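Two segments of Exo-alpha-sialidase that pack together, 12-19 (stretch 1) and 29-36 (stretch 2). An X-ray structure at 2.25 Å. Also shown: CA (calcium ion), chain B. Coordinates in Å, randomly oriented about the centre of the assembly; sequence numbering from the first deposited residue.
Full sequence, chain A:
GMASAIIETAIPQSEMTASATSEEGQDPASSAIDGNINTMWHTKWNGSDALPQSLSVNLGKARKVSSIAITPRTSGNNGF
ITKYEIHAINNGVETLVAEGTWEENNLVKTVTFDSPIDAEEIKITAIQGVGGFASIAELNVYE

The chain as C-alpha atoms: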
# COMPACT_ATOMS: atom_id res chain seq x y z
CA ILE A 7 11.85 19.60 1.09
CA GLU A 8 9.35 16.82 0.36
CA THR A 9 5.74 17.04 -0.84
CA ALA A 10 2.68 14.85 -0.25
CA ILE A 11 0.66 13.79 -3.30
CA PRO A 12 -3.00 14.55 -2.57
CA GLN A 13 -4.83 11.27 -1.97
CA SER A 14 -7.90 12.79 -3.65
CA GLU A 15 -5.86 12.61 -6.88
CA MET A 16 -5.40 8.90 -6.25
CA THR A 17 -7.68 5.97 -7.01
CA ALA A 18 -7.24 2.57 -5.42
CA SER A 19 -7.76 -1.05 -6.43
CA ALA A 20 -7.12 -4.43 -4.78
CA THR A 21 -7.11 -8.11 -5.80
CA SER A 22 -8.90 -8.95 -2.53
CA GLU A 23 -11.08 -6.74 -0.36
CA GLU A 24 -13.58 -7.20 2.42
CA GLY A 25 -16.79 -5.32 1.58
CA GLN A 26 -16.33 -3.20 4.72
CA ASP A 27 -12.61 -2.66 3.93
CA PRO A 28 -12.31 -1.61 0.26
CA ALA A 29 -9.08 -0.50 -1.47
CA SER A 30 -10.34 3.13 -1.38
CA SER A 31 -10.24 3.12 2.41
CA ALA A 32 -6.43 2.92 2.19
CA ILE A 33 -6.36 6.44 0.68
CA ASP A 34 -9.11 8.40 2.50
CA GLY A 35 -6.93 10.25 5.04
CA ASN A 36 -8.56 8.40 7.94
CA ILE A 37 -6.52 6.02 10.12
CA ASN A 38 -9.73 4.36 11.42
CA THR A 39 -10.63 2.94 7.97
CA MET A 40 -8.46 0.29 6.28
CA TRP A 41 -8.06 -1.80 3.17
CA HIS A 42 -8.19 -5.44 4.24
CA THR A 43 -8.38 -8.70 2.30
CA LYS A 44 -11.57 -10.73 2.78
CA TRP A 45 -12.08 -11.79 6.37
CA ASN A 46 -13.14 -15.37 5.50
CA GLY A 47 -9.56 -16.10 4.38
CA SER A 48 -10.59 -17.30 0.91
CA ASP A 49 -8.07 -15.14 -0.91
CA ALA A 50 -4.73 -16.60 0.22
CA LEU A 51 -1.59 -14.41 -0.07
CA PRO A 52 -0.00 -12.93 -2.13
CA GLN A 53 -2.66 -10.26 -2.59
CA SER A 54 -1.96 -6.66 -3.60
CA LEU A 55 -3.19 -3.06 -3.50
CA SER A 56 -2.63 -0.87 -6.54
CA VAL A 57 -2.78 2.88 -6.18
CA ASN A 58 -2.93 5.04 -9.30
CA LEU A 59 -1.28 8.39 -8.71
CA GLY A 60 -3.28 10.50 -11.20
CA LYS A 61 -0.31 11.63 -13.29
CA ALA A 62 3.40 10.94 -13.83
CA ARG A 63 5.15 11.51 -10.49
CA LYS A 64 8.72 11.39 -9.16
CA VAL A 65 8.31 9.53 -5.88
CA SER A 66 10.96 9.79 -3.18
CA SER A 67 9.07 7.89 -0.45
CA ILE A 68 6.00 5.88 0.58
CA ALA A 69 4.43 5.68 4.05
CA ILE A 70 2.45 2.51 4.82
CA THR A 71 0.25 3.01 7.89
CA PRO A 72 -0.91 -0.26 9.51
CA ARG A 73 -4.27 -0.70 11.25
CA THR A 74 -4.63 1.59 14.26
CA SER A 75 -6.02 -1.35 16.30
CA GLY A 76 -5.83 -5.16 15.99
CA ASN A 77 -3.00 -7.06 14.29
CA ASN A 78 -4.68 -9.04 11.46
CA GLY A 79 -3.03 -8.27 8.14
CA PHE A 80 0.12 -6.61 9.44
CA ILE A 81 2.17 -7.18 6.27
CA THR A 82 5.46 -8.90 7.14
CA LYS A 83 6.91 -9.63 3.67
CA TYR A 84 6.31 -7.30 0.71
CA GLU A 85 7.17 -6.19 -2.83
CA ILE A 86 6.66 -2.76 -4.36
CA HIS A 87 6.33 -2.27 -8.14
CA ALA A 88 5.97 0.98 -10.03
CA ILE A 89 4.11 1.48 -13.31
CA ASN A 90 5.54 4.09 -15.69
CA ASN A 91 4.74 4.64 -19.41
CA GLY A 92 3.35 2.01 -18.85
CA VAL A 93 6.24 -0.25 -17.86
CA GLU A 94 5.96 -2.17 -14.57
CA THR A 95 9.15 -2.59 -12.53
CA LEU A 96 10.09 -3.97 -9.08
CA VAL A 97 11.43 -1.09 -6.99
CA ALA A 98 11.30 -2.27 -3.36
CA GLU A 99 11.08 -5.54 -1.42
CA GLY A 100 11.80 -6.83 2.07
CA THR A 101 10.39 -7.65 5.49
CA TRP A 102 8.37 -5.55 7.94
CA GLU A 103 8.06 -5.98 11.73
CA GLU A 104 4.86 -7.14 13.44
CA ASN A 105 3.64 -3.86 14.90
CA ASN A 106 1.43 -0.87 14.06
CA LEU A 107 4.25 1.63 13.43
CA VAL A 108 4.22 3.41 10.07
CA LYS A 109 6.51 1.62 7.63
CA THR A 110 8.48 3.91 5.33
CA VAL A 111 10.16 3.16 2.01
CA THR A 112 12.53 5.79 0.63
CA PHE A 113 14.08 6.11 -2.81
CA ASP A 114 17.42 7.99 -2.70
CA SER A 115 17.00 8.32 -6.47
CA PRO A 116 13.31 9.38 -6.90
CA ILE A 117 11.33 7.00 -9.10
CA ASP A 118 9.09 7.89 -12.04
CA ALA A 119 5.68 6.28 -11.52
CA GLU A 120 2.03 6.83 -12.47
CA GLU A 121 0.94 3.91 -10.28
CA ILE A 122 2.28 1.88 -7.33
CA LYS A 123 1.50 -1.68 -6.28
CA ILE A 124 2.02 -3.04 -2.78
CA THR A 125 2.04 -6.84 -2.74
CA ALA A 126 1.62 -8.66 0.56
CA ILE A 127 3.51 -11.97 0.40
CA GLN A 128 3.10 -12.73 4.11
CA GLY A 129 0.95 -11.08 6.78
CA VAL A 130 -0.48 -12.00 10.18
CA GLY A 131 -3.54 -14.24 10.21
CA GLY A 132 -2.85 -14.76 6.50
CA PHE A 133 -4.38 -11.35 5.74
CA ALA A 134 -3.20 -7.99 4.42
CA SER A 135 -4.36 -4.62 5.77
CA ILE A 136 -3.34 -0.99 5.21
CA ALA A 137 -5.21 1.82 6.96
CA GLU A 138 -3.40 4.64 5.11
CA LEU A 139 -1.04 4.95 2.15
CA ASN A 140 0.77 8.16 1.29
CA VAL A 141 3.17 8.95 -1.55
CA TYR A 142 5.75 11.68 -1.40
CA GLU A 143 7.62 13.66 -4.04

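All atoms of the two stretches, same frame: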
# COMPACT_ATOMS: atom_id res chain seq x y z
N PRO A 12 -1.64 14.62 -3.08
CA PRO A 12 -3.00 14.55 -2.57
C PRO A 12 -3.62 13.19 -2.89
O PRO A 12 -3.56 12.73 -4.04
CB PRO A 12 -3.72 15.67 -3.34
CG PRO A 12 -2.64 16.60 -3.76
CD PRO A 12 -1.46 15.74 -4.02
N GLN A 13 -4.18 12.56 -1.86
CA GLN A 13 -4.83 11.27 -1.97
C GLN A 13 -6.12 11.35 -2.79
O GLN A 13 -6.55 10.36 -3.37
CB GLN A 13 -5.14 10.70 -0.57
CG GLN A 13 -3.92 10.21 0.20
CD GLN A 13 -4.27 9.61 1.55
OE1 GLN A 13 -5.06 10.18 2.30
NE2 GLN A 13 -3.69 8.47 1.87
N SER A 14 -6.71 12.55 -2.84
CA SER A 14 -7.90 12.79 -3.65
C SER A 14 -7.60 12.66 -5.14
O SER A 14 -8.50 12.44 -5.95
CB SER A 14 -8.50 14.17 -3.35
OG SER A 14 -7.74 15.19 -3.95
N GLU A 15 -6.32 12.81 -5.51
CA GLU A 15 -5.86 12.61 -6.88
C GLU A 15 -5.54 11.14 -7.16
O GLU A 15 -5.19 10.76 -8.28
CB GLU A 15 -4.65 13.49 -7.16
CG GLU A 15 -5.02 14.88 -7.65
CD GLU A 15 -3.91 15.88 -7.47
OE1 GLU A 15 -2.74 15.51 -7.69
OE2 GLU A 15 -4.21 17.04 -7.11
N MET A 16 -5.65 10.33 -6.13
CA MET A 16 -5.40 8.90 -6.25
C MET A 16 -6.71 8.15 -6.39
O MET A 16 -7.77 8.66 -6.04
CB MET A 16 -4.63 8.38 -5.03
CG MET A 16 -3.36 9.16 -4.71
SD MET A 16 -2.61 8.51 -3.21
CE MET A 16 -1.16 9.57 -3.08
N THR A 17 -6.60 6.95 -6.95
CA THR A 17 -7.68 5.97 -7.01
C THR A 17 -7.04 4.66 -6.64
O THR A 17 -5.87 4.42 -6.98
CB THR A 17 -8.30 5.85 -8.41
OG1 THR A 17 -7.26 5.76 -9.38
CG2 THR A 17 -9.17 7.05 -8.74
N ALA A 18 -7.79 3.81 -5.94
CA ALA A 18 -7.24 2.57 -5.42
C ALA A 18 -7.98 1.34 -5.92
O ALA A 18 -9.17 1.39 -6.26
CB ALA A 18 -7.20 2.60 -3.90
N SER A 19 -7.26 0.22 -5.93
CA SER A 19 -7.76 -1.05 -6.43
C SER A 19 -7.05 -2.16 -5.66
O SER A 19 -5.89 -2.01 -5.31
CB SER A 19 -7.44 -1.16 -7.92
OG SER A 19 -8.13 -2.25 -8.50
N ALA A 29 -10.35 -1.15 -1.10
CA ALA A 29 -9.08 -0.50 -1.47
C ALA A 29 -9.06 1.02 -1.24
O ALA A 29 -8.03 1.57 -0.84
CB ALA A 29 -8.75 -0.81 -2.90
N SER A 30 -10.19 1.68 -1.48
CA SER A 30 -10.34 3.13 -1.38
C SER A 30 -10.16 3.65 0.05
O SER A 30 -9.83 4.82 0.26
CB SER A 30 -11.71 3.55 -1.91
OG SER A 30 -12.76 2.99 -1.13
N SER A 31 -10.39 2.77 1.02
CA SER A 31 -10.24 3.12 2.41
C SER A 31 -8.78 3.21 2.83
O SER A 31 -8.49 3.67 3.93
CB SER A 31 -11.00 2.13 3.29
OG SER A 31 -12.38 2.43 3.24
N ALA A 32 -7.87 2.78 1.96
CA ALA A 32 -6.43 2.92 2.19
C ALA A 32 -5.94 4.34 1.88
O ALA A 32 -4.86 4.73 2.32
CB ALA A 32 -5.66 1.91 1.36
N ILE A 33 -6.76 5.11 1.16
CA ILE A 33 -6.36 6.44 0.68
C ILE A 33 -7.39 7.54 0.99
O ILE A 33 -7.56 8.47 0.20
CB ILE A 33 -6.02 6.42 -0.85
CG1 ILE A 33 -7.17 5.80 -1.68
CG2 ILE A 33 -4.71 5.66 -1.09
CD1 ILE A 33 -7.14 6.16 -3.16
N ASP A 34 -8.04 7.45 2.14
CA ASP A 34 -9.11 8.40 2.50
C ASP A 34 -8.72 9.36 3.63
O ASP A 34 -9.56 10.11 4.13
CB ASP A 34 -10.41 7.66 2.85
CG ASP A 34 -10.29 6.75 4.07
OD1 ASP A 34 -9.16 6.50 4.55
OD2 ASP A 34 -11.34 6.27 4.56
N GLY A 35 -7.45 9.32 4.03
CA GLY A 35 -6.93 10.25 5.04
C GLY A 35 -7.41 9.98 6.45
O GLY A 35 -7.23 10.82 7.33
N ASN A 36 -8.00 8.80 6.66
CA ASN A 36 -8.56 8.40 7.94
C ASN A 36 -7.90 7.11 8.43
O ASN A 36 -8.01 6.08 7.78
CB ASN A 36 -10.08 8.20 7.81
CG ASN A 36 -10.78 8.03 9.16
OD1 ASN A 36 -10.32 7.30 10.03
ND2 ASN A 36 -11.91 8.70 9.32
CA CA B . -7.99 4.94 5.79

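Stretch 1 begins with a short 3-10 segment, residues 13-15, and passes through Met-16 into a strand at 17-19. The 3-10 turns are closed by backbone hydrogen bonds from Glu-15 N to Pro-12 O (3.1 Å) and from Met-16 N to Gln-13 O (2.9 Å). Stretch 2 opens with its own 3-10 segment, starting at Ala-29, where Ala-32 N bonds to Ala-29 O (3.1 Å) and Ile-33 N to Ser-30 O (3.2 Å); it then loops through Asp-34 and Gly-35 to Asn-36. The two chains run past each other in opposite order: Ser-19 CA lies 5.2 Å from Ala-29 CA, Ala-18 CA 5.1 Å from Ser-30 CA, and Gln-13 CA 5.7 Å from Ile-33 CA. Despite this closeness, no hydrogen bond joins the stretches. The contact, burying 384 Å² in all, rests on packing.

Ile-33 is its centre and has the largest area covered by the other stretch. Its CB points toward stretch 1, and with chi1 at p and chi2 at t the side chain carries CD1 to the place where the 3-10 segment gives way to the strand. There CD1 lies 3.8 Å from Met-16 CB, 3.8 Å from Thr-17 C and 3.6 Å from Ala-18 CB. A long, branched apolar side chain suits this position because it can reach the backbone and two side chains at once. Met-16 starts toward stretch 2 and its end leads away, but its sulphur still touches Ile-33 on the way: Met-16 CB lies against CD1, and Met-16 SD is 4.1 Å from Ile-33 CG2.

The strand alternation sorts the next residues. Thr-17 and Ser-19 direct their CB atoms away from stretch 2, and their hydroxyl-bearing side chains are exposed, while Ala-18 between them points toward it. The methyl group of Ala-18 fits a tight space: its CB is 3.3 Å from Ala-29 O, 3.9 Å from Ala-29 CB and close to Ile-33 CD1 as well. Ala-29 is similarly compact, and its CB also rests 3.5 Å from Ser-19 C. Two small side chains thus let strand and 3-10 segment approach closely.

At the other end, Gln-13 lies against the backbone of stretch 2. Its extended chi2 carries the amide alongside the loop, while its CB is 3.4 Å from Ile-33 O. Gln-13 OE1 comes within 3.1 Å of Gly-35 N, but the angle is too poor for a hydrogen bond; NE2 finds a partner elsewhere in the structure. Gly-35 has a positive phi of 72°, a conformation that favours glycine.

The loop beyond Ile-33 is shaped around calcium. Ser-31 O, Asp-34 OD1 and Asn-36 O each bind the ion at 2.3 Å, with four further ligand atoms from elsewhere in the structure. The carboxylate of Asp-34 supplies negative charge suited to calcium, and its OD1 also accepts a weak hydrogen bond from Asn-36 N (3.3 Å). Asp-34 points away from stretch 1, leaving Ile-33 to face it.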